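Local structure of Lmo1340 protein (Listeria monocytogenes, 4NLM) at residues A261-Y274 and T283-I295. The protein is a surface protein of unknown function from the YqgU family, whose members probably fold as six-bladed beta propellers. Residues are numbered along the deposited sequence; the frame is centred on the assembly and turned at random. Where two conformers were deposited one is given.
Sequences AAREYDELGTFVPY and TFLTFVPYKSAKI
Pro289 is the main bump of the contact, its ring filling the hollow between the backbone of Ala262 and the chain of Glu264. Its CG lies 3.3 Å from Ala262 O, while its CB meets Glu264 OE2 at 3.6 Å; the carboxylate end crosses the proline ring obliquely. Glu264 holds CG anti to its own carbonyl carbon (chi1 -78°) and runs extended beyond it, toward the loop 290-292. There a water donates to both Glu264 OE2 and Lys291 O, and Glu264 OE1 is hydrogen-bonded to Tyr302 OH. On the other flank, the side chain of Ile295 crosses that of Glu264 at about a right angle, and its CG2 reaches Phe271 CG at 3.9 Å, obliquely to the ring. In this propeller-like fold the segments join neighbouring blades: 284-289 opens the next antiparallel sheet, and after the loop 293-294 comes back as a short, weakly bonded parallel strand beside 264-266. Ile295 N donates to Tyr265 O at 2.9 Å, and Tyr265 N to Ala293 O. The Tyr265 ring folds back over that strand, one face covering the Ala293-Lys294 peptide, with CE1 3.6 Å from Ala293 C. Ser292 OG, anti to its backbone N (chi1 -180°), gives Arg263 O a 2.7 Å hydrogen bond on a lone pair in the carbonyl plane. At the far end Pro273 CB packs against Phe287 CB at 4.0 Å, next to a nearly linear Phe287 N to Tyr274 O bond of 3.1 Å, and a second water links Pro273 O with Thr286 OG1.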
ATOM      1  N   ALA A 261      13.031  -2.782 -16.643  1.00 11.19           N
ATOM      2  CA  ALA A 261      13.127  -1.339 -16.552  1.00 11.52           C
ATOM      3  C   ALA A 261      14.580  -0.956 -16.315  1.00 10.32           C
ATOM      4  O   ALA A 261      15.336  -1.712 -15.713  1.00 12.50           O
ATOM      5  CB  ALA A 261      12.301  -0.871 -15.367  1.00 14.32           C
ATOM      6  N   ALA A 262      14.961   0.231 -16.763  1.00 10.56           N
ATOM      7  CA  ALA A 262      16.280   0.760 -16.409  1.00 10.79           C
ATOM      8  C   ALA A 262      16.387   0.825 -14.897  1.00 10.84           C
ATOM      9  O   ALA A 262      15.448   1.234 -14.234  1.00 11.23           O
ATOM     10  CB  ALA A 262      16.452   2.136 -16.998  1.00 12.15           C
ATOM     11  N   ARG A 263      17.566   0.463 -14.376  1.00  9.99           N
ATOM     12  CA  ARG A 263      17.776   0.405 -12.929  1.00 10.63           C
ATOM     13  C   ARG A 263      18.473   1.641 -12.372  1.00  9.98           C
ATOM     14  O   ARG A 263      19.568   2.017 -12.826  1.00 11.67           O
ATOM     15  CB  ARG A 263      18.650  -0.798 -12.593  1.00 10.92           C
ATOM     16  CG  ARG A 263      19.007  -0.926 -11.130  1.00 11.00           C
ATOM     17  CD  ARG A 263      19.761  -2.218 -10.835  1.00 11.84           C
ATOM     18  NE  ARG A 263      20.362  -2.180  -9.499  1.00 13.64           N
ATOM     19  CZ  ARG A 263      21.550  -1.651  -9.213  1.00 13.85           C
ATOM     20  NH1 ARG A 263      21.952  -1.625  -7.964  1.00 16.46           N
ATOM     21  NH2 ARG A 263      22.332  -1.117 -10.154  1.00 15.43           N
ATOM     22  N   GLU A 264      17.825   2.262 -11.401  1.00 10.19           N
ATOM     23  CA  GLU A 264      18.453   3.325 -10.636  1.00 10.94           C
ATOM     24  C   GLU A 264      19.005   2.746  -9.339  1.00 10.86           C
ATOM     25  O   GLU A 264      18.571   1.678  -8.858  1.00 11.85           O
ATOM     26  CB  GLU A 264      17.470   4.422 -10.311  1.00 12.38           C
ATOM     27  CG  GLU A 264      17.200   5.356 -11.464  1.00 13.90           C
ATOM     28  CD  GLU A 264      16.185   6.437 -11.126  1.00 13.25           C
ATOM     29  OE1 GLU A 264      15.411   6.274 -10.151  1.00 18.56           O
ATOM     30  OE2 GLU A 264      16.153   7.445 -11.868  1.00 16.80           O
ATOM     31  N   TYR A 265      19.935   3.471  -8.764  1.00 11.74           N
ATOM     32  CA  TYR A 265      20.556   3.078  -7.523  1.00 12.28           C
ATOM     33  C   TYR A 265      21.004   4.320  -6.782  1.00 14.56           C
ATOM     34  O   TYR A 265      21.197   5.367  -7.373  1.00 16.09           O
ATOM     35  CB  TYR A 265      21.708   2.092  -7.794  1.00 15.82           C
ATOM     36  CG  TYR A 265      22.686   2.552  -8.826  1.00 17.81           C
ATOM     37  CD1 TYR A 265      22.425   2.362 -10.183  1.00 19.77           C
ATOM     38  CD2 TYR A 265      23.861   3.193  -8.473  1.00 21.20           C
ATOM     39  CE1 TYR A 265      23.321   2.794 -11.144  1.00 27.41           C
ATOM     40  CE2 TYR A 265      24.762   3.614  -9.427  1.00 25.43           C
ATOM     41  CZ  TYR A 265      24.485   3.421 -10.758  1.00 29.03           C
ATOM     42  OH  TYR A 265      25.391   3.862 -11.695  1.00 36.13           O
ATOM     43  N   ASP A 266      21.089   4.206  -5.478  1.00 19.12           N
ATOM     44  CA  ASP A 266      21.521   5.337  -4.688  1.00 24.16           C
ATOM     45  C   ASP A 266      22.733   4.853  -3.926  1.00 27.24           C
ATOM     46  O   ASP A 266      23.325   3.823  -4.291  1.00 26.29           O
ATOM     47  CB  ASP A 266      20.387   5.851  -3.778  1.00 27.72           C
ATOM     48  CG  ASP A 266      19.756   4.749  -2.927  1.00 33.50           C
ATOM     49  OD1 ASP A 266      20.487   3.827  -2.501  1.00 25.32           O
ATOM     50  OD2 ASP A 266      18.527   4.814  -2.678  1.00 39.14           O
ATOM     51  N   GLU A 267      23.094   5.582  -2.875  1.00 30.40           N
ATOM     52  CA  GLU A 267      24.271   5.249  -2.084  1.00 34.31           C
ATOM     53  C   GLU A 267      24.152   3.928  -1.335  1.00 30.87           C
ATOM     54  O   GLU A 267      25.158   3.326  -1.018  1.00 34.55           O
ATOM     55  CB  GLU A 267      24.622   6.404  -1.117  1.00 34.86           C
ATOM     56  CG  GLU A 267      25.099   7.653  -1.862  1.00 44.34           C
ATOM     57  CD  GLU A 267      25.059   8.924  -1.034  1.00 52.98           C
ATOM     58  OE1 GLU A 267      25.850   9.843  -1.331  1.00 76.16           O
ATOM     59  OE2 GLU A 267      24.239   9.013  -0.097  1.00 74.91           O
ATOM     60  N   LEU A 268      22.929   3.444  -1.134  1.00 25.62           N
ATOM     61  CA  LEU A 268      22.689   2.231  -0.368  1.00 25.58           C
ATOM     62  C   LEU A 268      22.399   0.971  -1.180  1.00 23.52           C
ATOM     63  O   LEU A 268      22.439  -0.124  -0.627  1.00 28.72           O
ATOM     64  CB  LEU A 268      21.547   2.488   0.621  1.00 25.04           C
ATOM     65  CG  LEU A 268      21.762   3.686   1.566  1.00 27.08           C
ATOM     66  CD1 LEU A 268      20.606   3.821   2.553  1.00 30.89           C
ATOM     67  CD2 LEU A 268      23.068   3.577   2.345  1.00 28.52           C
ATOM     68  N   GLY A 269      22.154   1.114  -2.481  1.00 19.81           N
ATOM     69  CA  GLY A 269      21.802  -0.029  -3.329  1.00 21.97           C
ATOM     70  C   GLY A 269      20.733   0.315  -4.361  1.00 15.78           C
ATOM     71  O   GLY A 269      20.530   1.477  -4.694  1.00 16.71           O
ATOM     72  N   THR A 270      20.039  -0.705  -4.863  1.00 15.07           N
ATOM     73  CA  THR A 270      19.018  -0.504  -5.864  1.00 14.20           C
ATOM     74  C   THR A 270      17.908   0.401  -5.358  1.00 12.83           C
ATOM     75  O   THR A 270      17.489   0.305  -4.213  1.00 16.09           O
ATOM     76  CB  THR A 270      18.408  -1.863  -6.279  1.00 14.39           C
ATOM     77  OG1 THR A 270      19.425  -2.702  -6.843  1.00 16.58           O
ATOM     78  CG2 THR A 270      17.313  -1.674  -7.297  1.00 15.12           C
ATOM     79  N   PHE A 271      17.419   1.277  -6.238  1.00 13.61           N
ATOM     80  CA  PHE A 271      16.291   2.141  -5.936  1.00 13.79           C
ATOM     81  C   PHE A 271      15.082   1.611  -6.708  1.00 14.43           C
ATOM     82  O   PHE A 271      15.173   1.380  -7.905  1.00 21.20           O
ATOM     83  CB  PHE A 271      16.570   3.586  -6.369  1.00 18.35           C
ATOM     84  CG  PHE A 271      15.421   4.503  -6.099  1.00 18.54           C
ATOM     85  CD1 PHE A 271      15.163   4.948  -4.815  1.00 21.41           C
ATOM     86  CD2 PHE A 271      14.562   4.868  -7.108  1.00 18.20           C
ATOM     87  CE1 PHE A 271      14.096   5.772  -4.550  1.00 25.88           C
ATOM     88  CE2 PHE A 271      13.495   5.701  -6.852  1.00 19.79           C
ATOM     89  CZ  PHE A 271      13.254   6.149  -5.571  1.00 21.31           C
ATOM     90  N   VAL A 272      13.947   1.400  -6.045  1.00 11.46           N
ATOM     91  CA  VAL A 272      12.759   0.879  -6.722  1.00 10.23           C
ATOM     92  C   VAL A 272      11.724   1.994  -6.782  1.00 10.10           C
ATOM     93  O   VAL A 272      11.259   2.481  -5.753  1.00 11.52           O
ATOM     94  CB  VAL A 272      12.192  -0.326  -5.992  1.00 11.92           C
ATOM     95  CG1 VAL A 272      10.977  -0.858  -6.739  1.00 12.23           C
ATOM     96  CG2 VAL A 272      13.247  -1.417  -5.883  1.00 14.15           C
ATOM     97  N   PRO A 273      11.329   2.409  -7.987  1.00  9.49           N
ATOM     98  CA  PRO A 273      10.310   3.429  -8.093  1.00  9.56           C
ATOM     99  C   PRO A 273       8.959   2.949  -7.570  1.00  9.09           C
ATOM    100  O   PRO A 273       8.713   1.729  -7.419  1.00  9.96           O
ATOM    101  CB  PRO A 273      10.240   3.710  -9.599  1.00 10.04           C
ATOM    102  CG  PRO A 273      11.565   3.285 -10.115  1.00 10.64           C
ATOM    103  CD  PRO A 273      11.910   2.083  -9.294  1.00 10.59           C
ATOM    104  N   TYR A 274       8.048   3.867  -7.303  1.00  9.37           N
ATOM    105  CA  TYR A 274       6.733   3.494  -6.856  1.00  9.60           C
ATOM    106  C   TYR A 274       5.922   2.763  -7.934  1.00  8.69           C
ATOM    107  O   TYR A 274       5.983   3.086  -9.121  1.00  9.14           O
ATOM    108  CB  TYR A 274       5.925   4.704  -6.397  1.00  9.77           C
ATOM    109  CG  TYR A 274       6.452   5.309  -5.118  1.00 10.74           C
ATOM    110  CD1 TYR A 274       6.281   4.640  -3.912  1.00 13.91           C
ATOM    111  CD2 TYR A 274       7.130   6.523  -5.102  1.00 11.31           C
ATOM    112  CE1 TYR A 274       6.777   5.165  -2.731  1.00 18.47           C
ATOM    113  CE2 TYR A 274       7.630   7.056  -3.932  1.00 14.19           C
ATOM    114  CZ  TYR A 274       7.447   6.378  -2.751  1.00 16.22           C
ATOM    115  OH  TYR A 274       7.966   6.917  -1.590  1.00 23.94           O
ATOM    116  N   THR A 283      -3.508  -4.839 -15.389  1.00 14.97           N
ATOM    117  CA  THR A 283      -3.085  -3.466 -15.124  1.00 14.72           C
ATOM    118  C   THR A 283      -2.063  -3.458 -14.014  1.00 13.09           C
ATOM    119  O   THR A 283      -2.347  -3.820 -12.874  1.00 16.08           O
ATOM    120  CB  THR A 283      -4.276  -2.539 -14.733  1.00 17.88           C
ATOM    121  OG1 THR A 283      -5.292  -2.545 -15.757  1.00 24.97           O
ATOM    122  CG2 THR A 283      -3.828  -1.121 -14.513  1.00 19.41           C
ATOM    123  N   PHE A 284      -0.863  -3.039 -14.383  1.00 10.39           N
ATOM    124  CA  PHE A 284       0.220  -2.809 -13.437  1.00  9.73           C
ATOM    125  C   PHE A 284       0.815  -1.445 -13.791  1.00  9.19           C
ATOM    126  O   PHE A 284       1.368  -1.249 -14.862  1.00 12.40           O
ATOM    127  CB  PHE A 284       1.277  -3.881 -13.501  1.00 10.43           C
ATOM    128  CG  PHE A 284       2.431  -3.632 -12.580  1.00 10.51           C
ATOM    129  CD1 PHE A 284       2.320  -3.831 -11.218  1.00 11.30           C
ATOM    130  CD2 PHE A 284       3.636  -3.186 -13.065  1.00 10.51           C
ATOM    131  CE1 PHE A 284       3.377  -3.590 -10.357  1.00 12.32           C
ATOM    132  CE2 PHE A 284       4.706  -2.951 -12.203  1.00 11.16           C
ATOM    133  CZ  PHE A 284       4.571  -3.143 -10.860  1.00 11.43           C
ATOM    134  N   LEU A 285       0.633  -0.500 -12.890  1.00  8.52           N
ATOM    135  CA  LEU A 285       1.136   0.884 -13.086  1.00  9.03           C
ATOM    136  C   LEU A 285       2.390   1.104 -12.298  1.00  8.14           C
ATOM    137  O   LEU A 285       2.443   0.805 -11.109  1.00  8.81           O
ATOM    138  CB  LEU A 285       0.102   1.867 -12.562  1.00 10.10           C
ATOM    139  CG  LEU A 285      -1.260   1.866 -13.229  1.00 14.17           C
ATOM    140  CD1 LEU A 285      -2.291   2.643 -12.427  1.00 16.15           C
ATOM    141  CD2 LEU A 285      -1.140   2.437 -14.609  1.00 23.70           C
ATOM    142  N   THR A 286       3.420   1.626 -12.963  1.00  8.82           N
ATOM    143  CA  THR A 286       4.680   1.908 -12.277  1.00  8.76           C
ATOM    144  C   THR A 286       5.383   3.082 -12.915  1.00  8.22           C
ATOM    145  O   THR A 286       5.258   3.326 -14.121  1.00  9.72           O
ATOM    146  CB  THR A 286       5.633   0.689 -12.319  1.00  9.38           C
ATOM    147  OG1 THR A 286       6.809   0.930 -11.552  1.00 10.48           O
ATOM    148  CG2 THR A 286       5.954   0.244 -13.727  1.00 11.55           C
ATOM    149  N   PHE A 287       6.161   3.784 -12.107  1.00  7.89           N
ATOM    150  CA  PHE A 287       7.139   4.716 -12.642  1.00  8.16           C
ATOM    151  C   PHE A 287       8.341   3.926 -13.136  1.00  8.39           C
ATOM    152  O   PHE A 287       8.700   2.854 -12.603  1.00  9.17           O
ATOM    153  CB  PHE A 287       7.527   5.798 -11.603  1.00  8.56           C
ATOM    154  CG  PHE A 287       6.408   6.713 -11.359  1.00  8.43           C
ATOM    155  CD1 PHE A 287       6.164   7.752 -12.256  1.00  8.85           C
ATOM    156  CD2 PHE A 287       5.572   6.570 -10.272  1.00  9.12           C
ATOM    157  CE1 PHE A 287       5.084   8.568 -12.084  1.00 10.36           C
ATOM    158  CE2 PHE A 287       4.506   7.387 -10.104  1.00 10.16           C
ATOM    159  CZ  PHE A 287       4.269   8.415 -11.003  1.00 10.56           C
ATOM    160  N   VAL A 288       8.976   4.469 -14.173  1.00  9.13           N
ATOM    161  CA  VAL A 288      10.123   3.866 -14.815  1.00  9.70           C
ATOM    162  C   VAL A 288      11.131   4.988 -15.118  1.00  9.50           C
ATOM    163  O   VAL A 288      10.746   5.985 -15.678  1.00  9.61           O
ATOM    164  CB  VAL A 288       9.708   3.171 -16.135  1.00 11.50           C
ATOM    165  CG1 VAL A 288      10.872   2.584 -16.863  1.00 15.06           C
ATOM    166  CG2 VAL A 288       8.723   2.061 -15.872  1.00 13.12           C
ATOM    167  N   PRO A 289      12.413   4.765 -14.819  1.00  9.47           N
ATOM    168  CA  PRO A 289      13.410   5.772 -15.143  1.00 10.08           C
ATOM    169  C   PRO A 289      13.743   5.751 -16.621  1.00 10.16           C
ATOM    170  O   PRO A 289      13.597   4.739 -17.267  1.00 11.28           O
ATOM    171  CB  PRO A 289      14.649   5.324 -14.338  1.00 12.26           C
ATOM    172  CG  PRO A 289      14.180   4.220 -13.460  1.00 11.58           C
ATOM    173  CD  PRO A 289      13.000   3.620 -14.106  1.00  9.80           C
ATOM    174  N   TYR A 290      14.267   6.862 -17.117  1.00 10.67           N
ATOM    175  CA  TYR A 290      14.699   6.947 -18.496  1.00 11.29           C
ATOM    176  C   TYR A 290      16.052   6.302 -18.762  1.00 13.09           C
ATOM    177  O   TYR A 290      16.353   5.939 -19.894  1.00 15.57           O
ATOM    178  CB  TYR A 290      14.731   8.392 -18.966  1.00 12.50           C
ATOM    179  CG  TYR A 290      13.362   8.966 -19.111  1.00 10.23           C
ATOM    180  CD1 TYR A 290      12.529   8.531 -20.129  1.00 10.64           C
ATOM    181  CD2 TYR A 290      12.892   9.925 -18.254  1.00 11.85           C
ATOM    182  CE1 TYR A 290      11.273   9.039 -20.268  1.00 11.02           C
ATOM    183  CE2 TYR A 290      11.612  10.431 -18.372  1.00 13.34           C
ATOM    184  CZ  TYR A 290      10.795   9.964 -19.408  1.00 11.53           C
ATOM    185  OH  TYR A 290       9.548  10.501 -19.573  1.00 12.22           O
ATOM    186  N   LYS A 291      16.868   6.180 -17.726  1.00 14.46           N
ATOM    187  CA  LYS A 291      18.178   5.578 -17.905  1.00 16.16           C
ATOM    188  C   LYS A 291      18.674   5.013 -16.572  1.00 12.77           C
ATOM    189  O   LYS A 291      18.213   5.408 -15.513  1.00 14.40           O
ATOM    190  CB  LYS A 291      19.181   6.586 -18.459  1.00 20.39           C
ATOM    191  CG  LYS A 291      19.558   7.665 -17.477  1.00 20.79           C
ATOM    192  CD  LYS A 291      20.537   8.702 -18.037  1.00 31.54           C
ATOM    193  CE  LYS A 291      20.615   9.851 -17.052  1.00 37.04           C
ATOM    194  NZ  LYS A 291      21.590  10.898 -17.464  1.00 45.41           N
ATOM    195  N   SER A 292      19.557   4.034 -16.672  1.00 13.48           N
ATOM    196  CA  SER A 292      20.163   3.451 -15.502  1.00 12.21           C
ATOM    197  C   SER A 292      21.197   4.414 -14.979  1.00 13.35           C
ATOM    198  O   SER A 292      22.068   4.825 -15.732  1.00 17.14           O
ATOM    199  CB  SER A 292      20.825   2.142 -15.863  1.00 14.14           C
ATOM    200  OG  SER A 292      21.415   1.576 -14.698  1.00 14.59           O
ATOM    201  N   ALA A 293      21.089   4.794 -13.715  1.00 12.41           N
ATOM    202  CA  ALA A 293      21.966   5.846 -13.157  1.00 14.16           C
ATOM    203  C   ALA A 293      21.791   5.990 -11.681  1.00 14.76           C
ATOM    204  O   ALA A 293      20.827   5.512 -11.112  1.00 14.81           O
ATOM    205  CB  ALA A 293      21.550   7.165 -13.763  1.00 17.73           C
ATOM    206  N   LYS A 294      22.760   6.630 -11.035  0.50 16.17           N
ATOM    207  CA  LYS A 294      22.639   6.988  -9.631  0.50 18.75           C
ATOM    208  C   LYS A 294      21.571   8.082  -9.517  0.50 19.73           C
ATOM    209  O   LYS A 294      21.564   9.029 -10.310  0.50 30.96           O
ATOM    210  CB  LYS A 294      23.987   7.469  -9.099  0.50 23.12           C
ATOM    211  CG  LYS A 294      23.892   8.468  -7.963  0.50 32.54           C
ATOM    212  CD  LYS A 294      23.221   7.923  -6.720  0.50 28.29           C
ATOM    213  CE  LYS A 294      23.095   9.025  -5.678  0.50 30.43           C
ATOM    214  NZ  LYS A 294      21.926   8.846  -4.779  0.50 28.43           N
ATOM    215  N   ILE A 295      20.669   7.954  -8.543  1.00 22.05           N
ATOM    216  CA  ILE A 295      19.524   8.890  -8.412  1.00 24.37           C
ATOM    217  C   ILE A 295      19.944  10.343  -8.280  1.00 33.39           C
ATOM    218  O   ILE A 295      20.858  10.650  -7.538  1.00 39.09           O
ATOM    219  CB  ILE A 295      18.536   8.517  -7.276  1.00 30.95           C
ATOM    220  CG1 ILE A 295      19.184   8.627  -5.901  1.00 32.13           C
ATOM    221  CG2 ILE A 295      17.952   7.132  -7.490  1.00 29.71           C
ATOM    222  CD1 ILE A 295      18.310   9.239  -4.819  1.00 45.46           C
TER
HETATM  223  O   HOH W   1      17.640   7.725 -14.070  1.00 18.38           O
HETATM  224  O   HOH W   2       8.286  -0.045  -9.476  1.00 10.34           O